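Local structure of N-acetylmuramoyl-L-alanine amidase domain-containing protein SAOUHSC_02979 (Staphylococcus aureus, 5T1Q) at residues 272-280 against 309-317; 298-306 against 345-356. The protein probably cleaves amide bonds of bacterial cell-wall peptidoglycan, and is seen here as its C-terminal part, with a glucosaminidase-type region followed by a CHAP domain. All coordinates share one frame; numbering follows the deposited sequence.

How the interactions relate
Interactions 1 and 2 lie in the CHAP domain region, their centres about 11 Å apart, and alternate along the chain. Strands 298-301 and 314-321 are neighbours in one sheet, where Ala316 O comes within 2.7 Å of Val299 N, a probable hydrogen bond. The two contacts also share a sodium ion: 272-280 supplies His276 O, Asn279 OD1 and Asn280 OD1, Glu302 OE1 of interaction 2 adds a fourth protein ligand, and two waters complete the site. Asn279 ND2 lies 2.8 Å from Glu302 OE2, probably hydrogen-bonded. His314 of interaction 1 belongs to a probable Cys253-His314-Glu331 triad, which Phe301 of interaction 2 touches.

Interaction 1: 272-280 against 309-317; sequences LGDAHNWNN and DQHYGHVAF. With NA (sodium ion), chain E.
Ala275 sets its methyl against the start of strand 314-317, with CB 3.4 Å from His314 C and 3.9 Å from Val315 CG1. Beside it one hydrogen bond joins the backbones, His276 N to Tyr312 O (2.9 Å, bent to 142° at the hydrogen), the donor tilted from the carbonyl plane. A chi1 of 69°, with CG between the backbone N and the carbonyl carbon, turns the His276 ring over the same turn: His311 O sits over one face, Tyr312 O near the ring plane at the edge. Gly313, at positive phi, brings its CA against His276 CB. Asp274 OD2 comes obliquely to Tyr312 CE1 (3.2 Å), carboxylate and ring planes 60° apart, while OD1 is held by Ser21. At the far end Val315 CG2 meets Trp278 CE3 at 3.7 Å; Trp278 NE1 donates to Gly273 O (2.9 Å), which lies in the indole plane, helping to set the ring's rotation. His276 O binds the sodium ion at 2.2 Å, and a sodium-bound water lies 3.2 Å from His276 ND1. His314 NE2 is hydrogen-bonded to Glu331 and its side chain touches Cys253, consistent with the catalytic triad of CHAP enzymes. The loop and first turn of helix 278-284 thus cover the start of strand 314-321, Trp278 also touching Val300 of strand 298-301 and Thr254 of helix 253-262.

Interaction 2: 298-306 against 345-356; sequences AVVFEAGQF and INAAAAEELSYI. With NA (sodium ion), chain E; NA (sodium ion), chain F.
Two antiparallel strands of the CHAP domain sheet, 298-301 and 354-356, form this contact, extended by the turn after the first and by the short helix 347-350 and turn before the second. Ala298 and Ile356 are a hydrogen-bonded pair, with Ile356 N to Ala298 O at 2.8 Å; Val300 N reaches Ser354 O at 2.8 Å, nearly straight, but the return bond from Ser354 N is weak. Between them Val299 and Tyr355 form a non-hydrogen-bonded pair, side chains side by side, Val299 CG2 to Tyr355 CE2 3.4 Å. Leu353 lies between the strand pair and the Phe301 ring: CD1 touches Val299 CG2, and CD2 sits over one ring face, 4.1 Å from its centroid (CH-pi), while Ile345 CD1 meets the edge. From the extended Gln305 side chain (chi1 -176°), OE1 accepts from Glu302 N at 2.8 Å, bracing the type II turn 302-305, and NE2 donates to Glu352 O at 3.2 Å from above the carbonyl plane. Phe306 meets Glu352 CB with its ring edge and Ala349 CB through CE2. Tyr355 OH and Leu353 N grip Ala350 O from opposite faces of its plane. With both ends engaged, the Gln305 amide ties the turn carrying sodium ligand Glu302 to the 350-353 turn.

Interaction 1: 272-280 against 309-317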
loop_
_atom_site.group_PDB
_atom_site.type_symbol
_atom_site.label_atom_id
_atom_site.label_comp_id
_atom_site.label_asym_id
_atom_site.label_seq_id
_atom_site.Cartn_x
_atom_site.Cartn_y
_atom_site.Cartn_z
ATOM N N LEU A 272 8.721 20.084 1.382
ATOM C CA LEU A 272 9.281 20.222 0.038
ATOM C C LEU A 272 8.234 20.144 -1.087
ATOM O O LEU A 272 8.565 20.384 -2.246
ATOM C CB LEU A 272 10.416 19.215 -0.185
ATOM C CG LEU A 272 11.626 19.303 0.771
ATOM C CD1 LEU A 272 12.651 18.265 0.397
ATOM C CD2 LEU A 272 12.297 20.664 0.809
ATOM N N GLY A 273 6.986 19.815 -0.749
ATOM C CA GLY A 273 5.901 19.754 -1.740
ATOM C C GLY A 273 6.026 18.599 -2.731
ATOM O O GLY A 273 6.595 17.549 -2.412
ATOM N N ASP A 274 5.463 18.781 -3.928
ATOM C CA ASP A 274 5.547 17.753 -4.972
ATOM C C ASP A 274 6.995 17.518 -5.372
ATOM O O ASP A 274 7.830 18.408 -5.254
ATOM C CB ASP A 274 4.731 18.138 -6.194
ATOM C CG ASP A 274 3.262 18.367 -5.864
ATOM O OD1 ASP A 274 2.732 17.719 -4.929
ATOM O OD2 ASP A 274 2.650 19.203 -6.541
ATOM N N ALA A 275 7.255 16.331 -5.902
ATOM C CA ALA A 275 8.601 15.896 -6.224
ATOM C C ALA A 275 9.502 16.895 -6.955
ATOM O O ALA A 275 10.634 17.105 -6.544
ATOM C CB ALA A 275 8.543 14.591 -7.008
ATOM N N HIS A 276 9.011 17.500 -8.032
ATOM C CA HIS A 276 9.848 18.393 -8.817
ATOM C C HIS A 276 10.325 19.623 -8.056
ATOM O O HIS A 276 11.317 20.236 -8.464
ATOM C CB HIS A 276 9.146 18.828 -10.114
ATOM C CG HIS A 276 7.990 19.732 -9.895
ATOM N ND1 HIS A 276 8.044 21.072 -10.190
ATOM C CD2 HIS A 276 6.762 19.509 -9.365
ATOM C CE1 HIS A 276 6.889 21.635 -9.878
ATOM N NE2 HIS A 276 6.101 20.714 -9.357
ATOM N N ASN A 277 9.602 20.015 -7.001
ATOM C CA ASN A 277 10.009 21.149 -6.190
ATOM C C ASN A 277 11.040 20.800 -5.141
ATOM O O ASN A 277 11.515 21.685 -4.453
ATOM C CB ASN A 277 8.810 21.770 -5.467
ATOM C CG ASN A 277 7.995 22.674 -6.354
ATOM O OD1 ASN A 277 8.536 23.401 -7.183
ATOM N ND2 ASN A 277 6.687 22.676 -6.143
ATOM N N TRP A 278 11.387 19.526 -5.008
ATOM C CA TRP A 278 12.330 19.126 -3.960
ATOM C C TRP A 278 13.719 19.748 -4.079
ATOM O O TRP A 278 14.264 20.227 -3.086
ATOM C CB TRP A 278 12.428 17.603 -3.884
ATOM C CG TRP A 278 11.322 16.968 -3.075
ATOM C CD1 TRP A 278 10.010 17.311 -3.065
ATOM C CD2 TRP A 278 11.441 15.815 -2.240
ATOM N NE1 TRP A 278 9.304 16.476 -2.207
ATOM C CE2 TRP A 278 10.163 15.541 -1.709
ATOM C CE3 TRP A 278 12.510 14.983 -1.887
ATOM C CZ2 TRP A 278 9.926 14.485 -0.835
ATOM C CZ3 TRP A 278 12.276 13.941 -0.995
ATOM C CH2 TRP A 278 10.996 13.702 -0.486
ATOM N N ASN A 279 14.276 19.762 -5.294
ATOM C CA ASN A 279 15.630 20.277 -5.479
ATOM C C ASN A 279 15.761 21.783 -5.217
ATOM O O ASN A 279 16.667 22.200 -4.502
ATOM C CB ASN A 279 16.242 19.847 -6.832
ATOM C CG ASN A 279 15.448 20.317 -8.027
ATOM O OD1 ASN A 279 14.244 20.603 -7.929
ATOM N ND2 ASN A 279 16.101 20.380 -9.171
ATOM N N ASN A 280 14.872 22.591 -5.792
ATOM C CA ASN A 280 14.911 24.054 -5.579
ATOM C C ASN A 280 14.511 24.415 -4.129
ATOM O O ASN A 280 15.121 25.270 -3.519
ATOM C CB ASN A 280 14.046 24.817 -6.594
ATOM C CG ASN A 280 12.687 24.188 -6.790
ATOM O OD1 ASN A 280 12.582 23.088 -7.360
ATOM N ND2 ASN A 280 11.643 24.860 -6.344
ATOM N N ASP A 309 6.502 12.333 -14.534
ATOM C CA ASP A 309 5.192 12.997 -14.590
ATOM C C ASP A 309 5.302 14.454 -15.085
ATOM O O ASP A 309 6.108 15.255 -14.565
ATOM C CB ASP A 309 4.526 12.939 -13.224
ATOM C CG ASP A 309 3.064 13.299 -13.268
ATOM O OD1 ASP A 309 2.719 14.492 -13.439
ATOM O OD2 ASP A 309 2.254 12.367 -13.064
ATOM N N GLN A 310 4.482 14.775 -16.084
ATOM C CA GLN A 310 4.487 16.090 -16.743
ATOM C C GLN A 310 4.257 17.300 -15.845
ATOM O O GLN A 310 4.735 18.390 -16.162
ATOM C CB GLN A 310 3.476 16.111 -17.905
ATOM C CG GLN A 310 3.948 15.355 -19.150
ATOM C CD GLN A 310 5.006 16.116 -19.961
ATOM O OE1 GLN A 310 5.107 17.346 -19.886
ATOM N NE2 GLN A 310 5.773 15.385 -20.770
ATOM N N HIS A 311 3.540 17.103 -14.745
ATOM C CA HIS A 311 3.256 18.183 -13.803
ATOM C C HIS A 311 4.073 18.052 -12.531
ATOM O O HIS A 311 4.702 19.013 -12.096
ATOM C CB HIS A 311 1.755 18.212 -13.481
ATOM C CG HIS A 311 1.392 19.035 -12.280
ATOM N ND1 HIS A 311 1.926 20.282 -12.033
ATOM C CD2 HIS A 311 0.478 18.821 -11.303
ATOM C CE1 HIS A 311 1.397 20.777 -10.927
ATOM N NE2 HIS A 311 0.510 19.911 -10.469
ATOM N N TYR A 312 4.120 16.847 -11.981
ATOM C CA TYR A 312 4.771 16.619 -10.678
ATOM C C TYR A 312 6.230 16.199 -10.691
ATOM O O TYR A 312 6.881 16.275 -9.664
ATOM C CB TYR A 312 4.021 15.558 -9.862
ATOM C CG TYR A 312 2.606 15.887 -9.446
ATOM C CD1 TYR A 312 2.265 17.150 -8.974
ATOM C CD2 TYR A 312 1.643 14.889 -9.387
ATOM C CE1 TYR A 312 0.974 17.428 -8.542
ATOM C CE2 TYR A 312 0.354 15.157 -8.949
ATOM C CZ TYR A 312 0.025 16.426 -8.530
ATOM O OH TYR A 312 -1.257 16.699 -8.111
ATOM N N GLY A 313 6.747 15.736 -11.818
ATOM C CA GLY A 313 8.102 15.212 -11.839
ATOM C C GLY A 313 8.125 13.931 -11.010
ATOM O O GLY A 313 7.102 13.276 -10.822
ATOM N N HIS A 314 9.277 13.612 -10.460
ATOM C CA HIS A 314 9.423 12.396 -9.705
ATOM C C HIS A 314 10.613 12.493 -8.778
ATOM O O HIS A 314 11.507 13.299 -9.004
ATOM C CB HIS A 314 9.595 11.232 -10.700
ATOM C CG HIS A 314 9.713 9.896 -10.055
ATOM N ND1 HIS A 314 8.688 9.338 -9.326
ATOM C CD2 HIS A 314 10.712 8.985 -10.061
ATOM C CE1 HIS A 314 9.067 8.149 -8.876
ATOM N NE2 HIS A 314 10.293 7.916 -9.301
ATOM N N VAL A 315 10.604 11.692 -7.723
ATOM C CA VAL A 315 11.714 11.619 -6.799
ATOM C C VAL A 315 11.955 10.147 -6.434
ATOM O O VAL A 315 11.017 9.359 -6.288
ATOM C CB VAL A 315 11.537 12.564 -5.578
ATOM C CG1 VAL A 315 10.379 12.132 -4.681
ATOM C CG2 VAL A 315 12.811 12.656 -4.773
ATOM N N ALA A 316 13.229 9.786 -6.305
ATOM C CA ALA A 316 13.646 8.420 -6.005
ATOM C C ALA A 316 14.835 8.450 -5.073
ATOM O O ALA A 316 15.382 9.521 -4.800
ATOM C CB ALA A 316 14.002 7.685 -7.284
ATOM N N PHE A 317 15.217 7.284 -4.565
ATOM C CA PHE A 317 16.335 7.156 -3.638
ATOM C C PHE A 317 17.508 6.470 -4.326
ATOM O O PHE A 317 17.324 5.430 -4.952
ATOM C CB PHE A 317 15.884 6.348 -2.414
ATOM C CG PHE A 317 16.969 6.134 -1.388
ATOM C CD1 PHE A 317 17.256 7.111 -0.459
ATOM C CD2 PHE A 317 17.702 4.959 -1.359
ATOM C CE1 PHE A 317 18.254 6.932 0.493
ATOM C CE2 PHE A 317 18.715 4.773 -0.421
ATOM C CZ PHE A 317 18.983 5.763 0.514
HETATM NA NA NA E . 12.600 21.801 -9.319
HETATM O O HOH W 1 10.706 22.829 -10.056
HETATM O O HOH W 2 14.316 23.249 -10.559
#

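Interaction 2: 298-306 against 345-356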
loop_
_atom_site.group_PDB
_atom_site.type_symbol
_atom_site.label_atom_id
_atom_site.label_comp_id
_atom_site.label_asym_id
_atom_site.label_seq_id
_atom_site.Cartn_x
_atom_site.Cartn_y
_atom_site.Cartn_z
ATOM N N ALA A 298 18.527 11.784 -2.253
ATOM C CA ALA A 298 17.239 11.788 -2.943
ATOM C C ALA A 298 17.569 12.277 -4.361
ATOM O O ALA A 298 18.310 13.252 -4.508
ATOM C CB ALA A 298 16.270 12.743 -2.276
ATOM N N VAL A 299 17.074 11.600 -5.392
ATOM C CA VAL A 299 17.338 12.032 -6.764
ATOM C C VAL A 299 16.052 12.585 -7.357
ATOM O O VAL A 299 15.002 11.925 -7.347
ATOM C CB VAL A 299 17.998 10.941 -7.636
ATOM C CG1 VAL A 299 17.181 9.660 -7.650
ATOM C CG2 VAL A 299 18.229 11.452 -9.052
ATOM N N VAL A 300 16.135 13.817 -7.854
ATOM C CA VAL A 300 14.972 14.485 -8.392
ATOM C C VAL A 300 14.963 14.582 -9.919
ATOM O O VAL A 300 15.976 14.923 -10.533
ATOM C CB VAL A 300 14.884 15.899 -7.822
ATOM C CG1 VAL A 300 13.691 16.647 -8.418
ATOM C CG2 VAL A 300 14.822 15.849 -6.303
ATOM N N PHE A 301 13.778 14.302 -10.480
ATOM C CA PHE A 301 13.453 14.418 -11.889
ATOM C C PHE A 301 12.516 15.625 -12.004
ATOM O O PHE A 301 11.440 15.633 -11.368
ATOM C CB PHE A 301 12.639 13.198 -12.374
ATOM C CG PHE A 301 13.416 11.907 -12.467
ATOM C CD1 PHE A 301 13.710 11.171 -11.331
ATOM C CD2 PHE A 301 13.804 11.407 -13.702
ATOM C CE1 PHE A 301 14.402 9.970 -11.420
ATOM C CE2 PHE A 301 14.510 10.207 -13.800
ATOM C CZ PHE A 301 14.793 9.481 -12.665
ATOM N N GLU A 302 12.876 16.620 -12.819
ATOM C CA GLU A 302 12.003 17.786 -13.032
ATOM C C GLU A 302 10.701 17.351 -13.744
ATOM O O GLU A 302 10.611 16.245 -14.282
ATOM C CB GLU A 302 12.709 18.870 -13.872
ATOM C CG GLU A 302 13.995 19.461 -13.266
ATOM C CD GLU A 302 13.747 20.379 -12.066
ATOM O OE1 GLU A 302 12.591 20.526 -11.621
ATOM O OE2 GLU A 302 14.718 21.001 -11.567
ATOM N N ALA A 303 9.677 18.187 -13.660
ATOM C CA ALA A 303 8.402 17.942 -14.336
ATOM C C ALA A 303 8.654 17.595 -15.811
ATOM O O ALA A 303 9.341 18.318 -16.504
ATOM C CB ALA A 303 7.527 19.184 -14.232
ATOM N N GLY A 304 8.157 16.447 -16.250
ATOM C CA GLY A 304 8.348 15.988 -17.626
ATOM C C GLY A 304 9.737 15.480 -18.006
ATOM O O GLY A 304 9.939 15.096 -19.138
ATOM N N GLN A 305 10.687 15.435 -17.084
ATOM C CA GLN A 305 12.052 15.031 -17.441
ATOM C C GLN A 305 12.254 13.522 -17.581
ATOM O O GLN A 305 12.012 12.797 -16.645
ATOM C CB GLN A 305 13.034 15.573 -16.415
ATOM C CG GLN A 305 14.507 15.308 -16.726
ATOM C CD GLN A 305 15.428 15.912 -15.687
ATOM O OE1 GLN A 305 15.046 16.098 -14.533
ATOM N NE2 GLN A 305 16.635 16.238 -16.092
ATOM N N PHE A 306 12.739 13.080 -18.743
ATOM C CA PHE A 306 13.000 11.644 -19.042
ATOM C C PHE A 306 11.801 10.736 -18.714
ATOM O O PHE A 306 11.941 9.688 -18.058
ATOM C CB PHE A 306 14.258 11.127 -18.306
ATOM C CG PHE A 306 15.481 11.999 -18.474
ATOM C CD1 PHE A 306 15.784 12.595 -19.694
ATOM C CD2 PHE A 306 16.375 12.144 -17.433
ATOM C CE1 PHE A 306 16.919 13.380 -19.840
ATOM C CE2 PHE A 306 17.517 12.912 -17.572
ATOM C CZ PHE A 306 17.792 13.534 -18.779
ATOM N N ILE A 345 19.544 4.020 -13.978
ATOM C CA ILE A 345 19.499 5.179 -14.854
ATOM C C ILE A 345 20.891 5.308 -15.443
ATOM O O ILE A 345 21.861 5.365 -14.686
ATOM C CB ILE A 345 19.162 6.471 -14.067
ATOM C CG1 ILE A 345 17.791 6.361 -13.360
ATOM C CG2 ILE A 345 19.237 7.695 -14.986
ATOM C CD1 ILE A 345 16.606 6.173 -14.296
ATOM N N ASN A 346 20.997 5.389 -16.777
ATOM C CA ASN A 346 22.310 5.483 -17.434
ATOM C C ASN A 346 23.075 6.748 -17.025
ATOM O O ASN A 346 22.484 7.740 -16.555
ATOM C CB ASN A 346 22.227 5.278 -18.973
ATOM C CG ASN A 346 21.415 6.359 -19.708
ATOM O OD1 ASN A 346 20.305 6.088 -20.187
ATOM N ND2 ASN A 346 21.974 7.565 -19.844
ATOM N N ALA A 347 24.393 6.690 -17.193
ATOM C CA ALA A 347 25.316 7.757 -16.790
ATOM C C ALA A 347 24.981 9.135 -17.343
ATOM O O ALA A 347 24.975 10.115 -16.595
ATOM C CB ALA A 347 26.748 7.389 -17.153
ATOM N N ALA A 348 24.724 9.210 -18.648
ATOM C CA ALA A 348 24.422 10.483 -19.289
ATOM C C ALA A 348 23.142 11.104 -18.724
ATOM O O ALA A 348 23.121 12.284 -18.433
ATOM C CB ALA A 348 24.360 10.321 -20.813
ATOM N N ALA A 349 22.116 10.291 -18.479
ATOM C CA ALA A 349 20.882 10.793 -17.875
ATOM C C ALA A 349 21.070 11.163 -16.382
ATOM O O ALA A 349 20.539 12.180 -15.917
ATOM C CB ALA A 349 19.766 9.764 -18.009
ATOM N N ALA A 350 21.795 10.332 -15.646
ATOM C CA ALA A 350 22.036 10.561 -14.211
ATOM C C ALA A 350 22.727 11.875 -13.928
ATOM O O ALA A 350 22.421 12.535 -12.942
ATOM C CB ALA A 350 22.844 9.429 -13.618
ATOM N N GLU A 351 23.647 12.266 -14.801
ATOM C CA GLU A 351 24.377 13.524 -14.620
ATOM C C GLU A 351 23.503 14.770 -14.808
ATOM O O GLU A 351 23.938 15.886 -14.516
ATOM C CB GLU A 351 25.606 13.533 -15.540
ATOM C CG GLU A 351 26.606 12.478 -15.084
ATOM C CD GLU A 351 27.702 12.174 -16.077
ATOM O OE1 GLU A 351 28.242 11.046 -16.003
ATOM O OE2 GLU A 351 28.031 13.047 -16.913
ATOM N N GLU A 352 22.273 14.570 -15.271
ATOM C CA GLU A 352 21.330 15.674 -15.512
ATOM C C GLU A 352 20.288 15.806 -14.439
ATOM O O GLU A 352 19.426 16.688 -14.517
ATOM C CB GLU A 352 20.615 15.482 -16.856
ATOM C CG GLU A 352 21.541 15.400 -18.050
ATOM C CD GLU A 352 22.409 16.615 -18.173
ATOM O OE1 GLU A 352 21.994 17.686 -17.687
ATOM O OE2 GLU A 352 23.520 16.504 -18.729
ATOM N N LEU A 353 20.334 14.918 -13.449
ATOM C CA LEU A 353 19.391 14.958 -12.351
ATOM C C LEU A 353 19.998 15.711 -11.171
ATOM O O LEU A 353 21.190 16.023 -11.176
ATOM C CB LEU A 353 19.028 13.532 -11.963
ATOM C CG LEU A 353 18.458 12.698 -13.100
ATOM C CD1 LEU A 353 18.245 11.272 -12.646
ATOM C CD2 LEU A 353 17.155 13.288 -13.628
ATOM N N SER A 354 19.158 16.042 -10.180
ATOM C CA SER A 354 19.600 16.715 -8.958
ATOM C C SER A 354 19.598 15.743 -7.813
ATOM O O SER A 354 18.663 14.956 -7.672
ATOM C CB SER A 354 18.693 17.882 -8.606
ATOM O OG SER A 354 18.870 18.912 -9.509
ATOM N N TYR A 355 20.651 15.802 -7.005
ATOM C CA TYR A 355 20.828 14.919 -5.845
ATOM C C TYR A 355 20.827 15.733 -4.563
ATOM O O TYR A 355 21.619 16.647 -4.420
ATOM C CB TYR A 355 22.119 14.150 -5.991
ATOM C CG TYR A 355 22.115 13.328 -7.262
ATOM C CD1 TYR A 355 22.503 13.897 -8.488
ATOM C CD2 TYR A 355 21.661 12.011 -7.261
ATOM C CE1 TYR A 355 22.444 13.167 -9.670
ATOM C CE2 TYR A 355 21.613 11.275 -8.432
ATOM C CZ TYR A 355 21.996 11.862 -9.637
ATOM O OH TYR A 355 21.969 11.135 -10.794
ATOM N N ILE A 356 19.920 15.403 -3.645
ATOM C CA ILE A 356 19.815 16.103 -2.372
ATOM C C ILE A 356 20.411 15.249 -1.268
ATOM O O ILE A 356 19.954 14.122 -1.033
ATOM C CB ILE A 356 18.337 16.379 -2.012
ATOM C CG1 ILE A 356 17.626 17.150 -3.136
ATOM C CG2 ILE A 356 18.235 17.159 -0.697
ATOM C CD1 ILE A 356 16.112 17.179 -2.999
HETATM NA NA NA E . 12.600 21.801 -9.319
HETATM NA NA NA F . 11.187 8.445 -15.838
HETATM O O HOH W 2 14.316 23.249 -10.559
HETATM O O HOH W 1 10.706 22.829 -10.056
HETATM O O HOH W 3 9.589 8.313 -13.591
HETATM O O HOH W 4 9.825 6.566 -16.218
#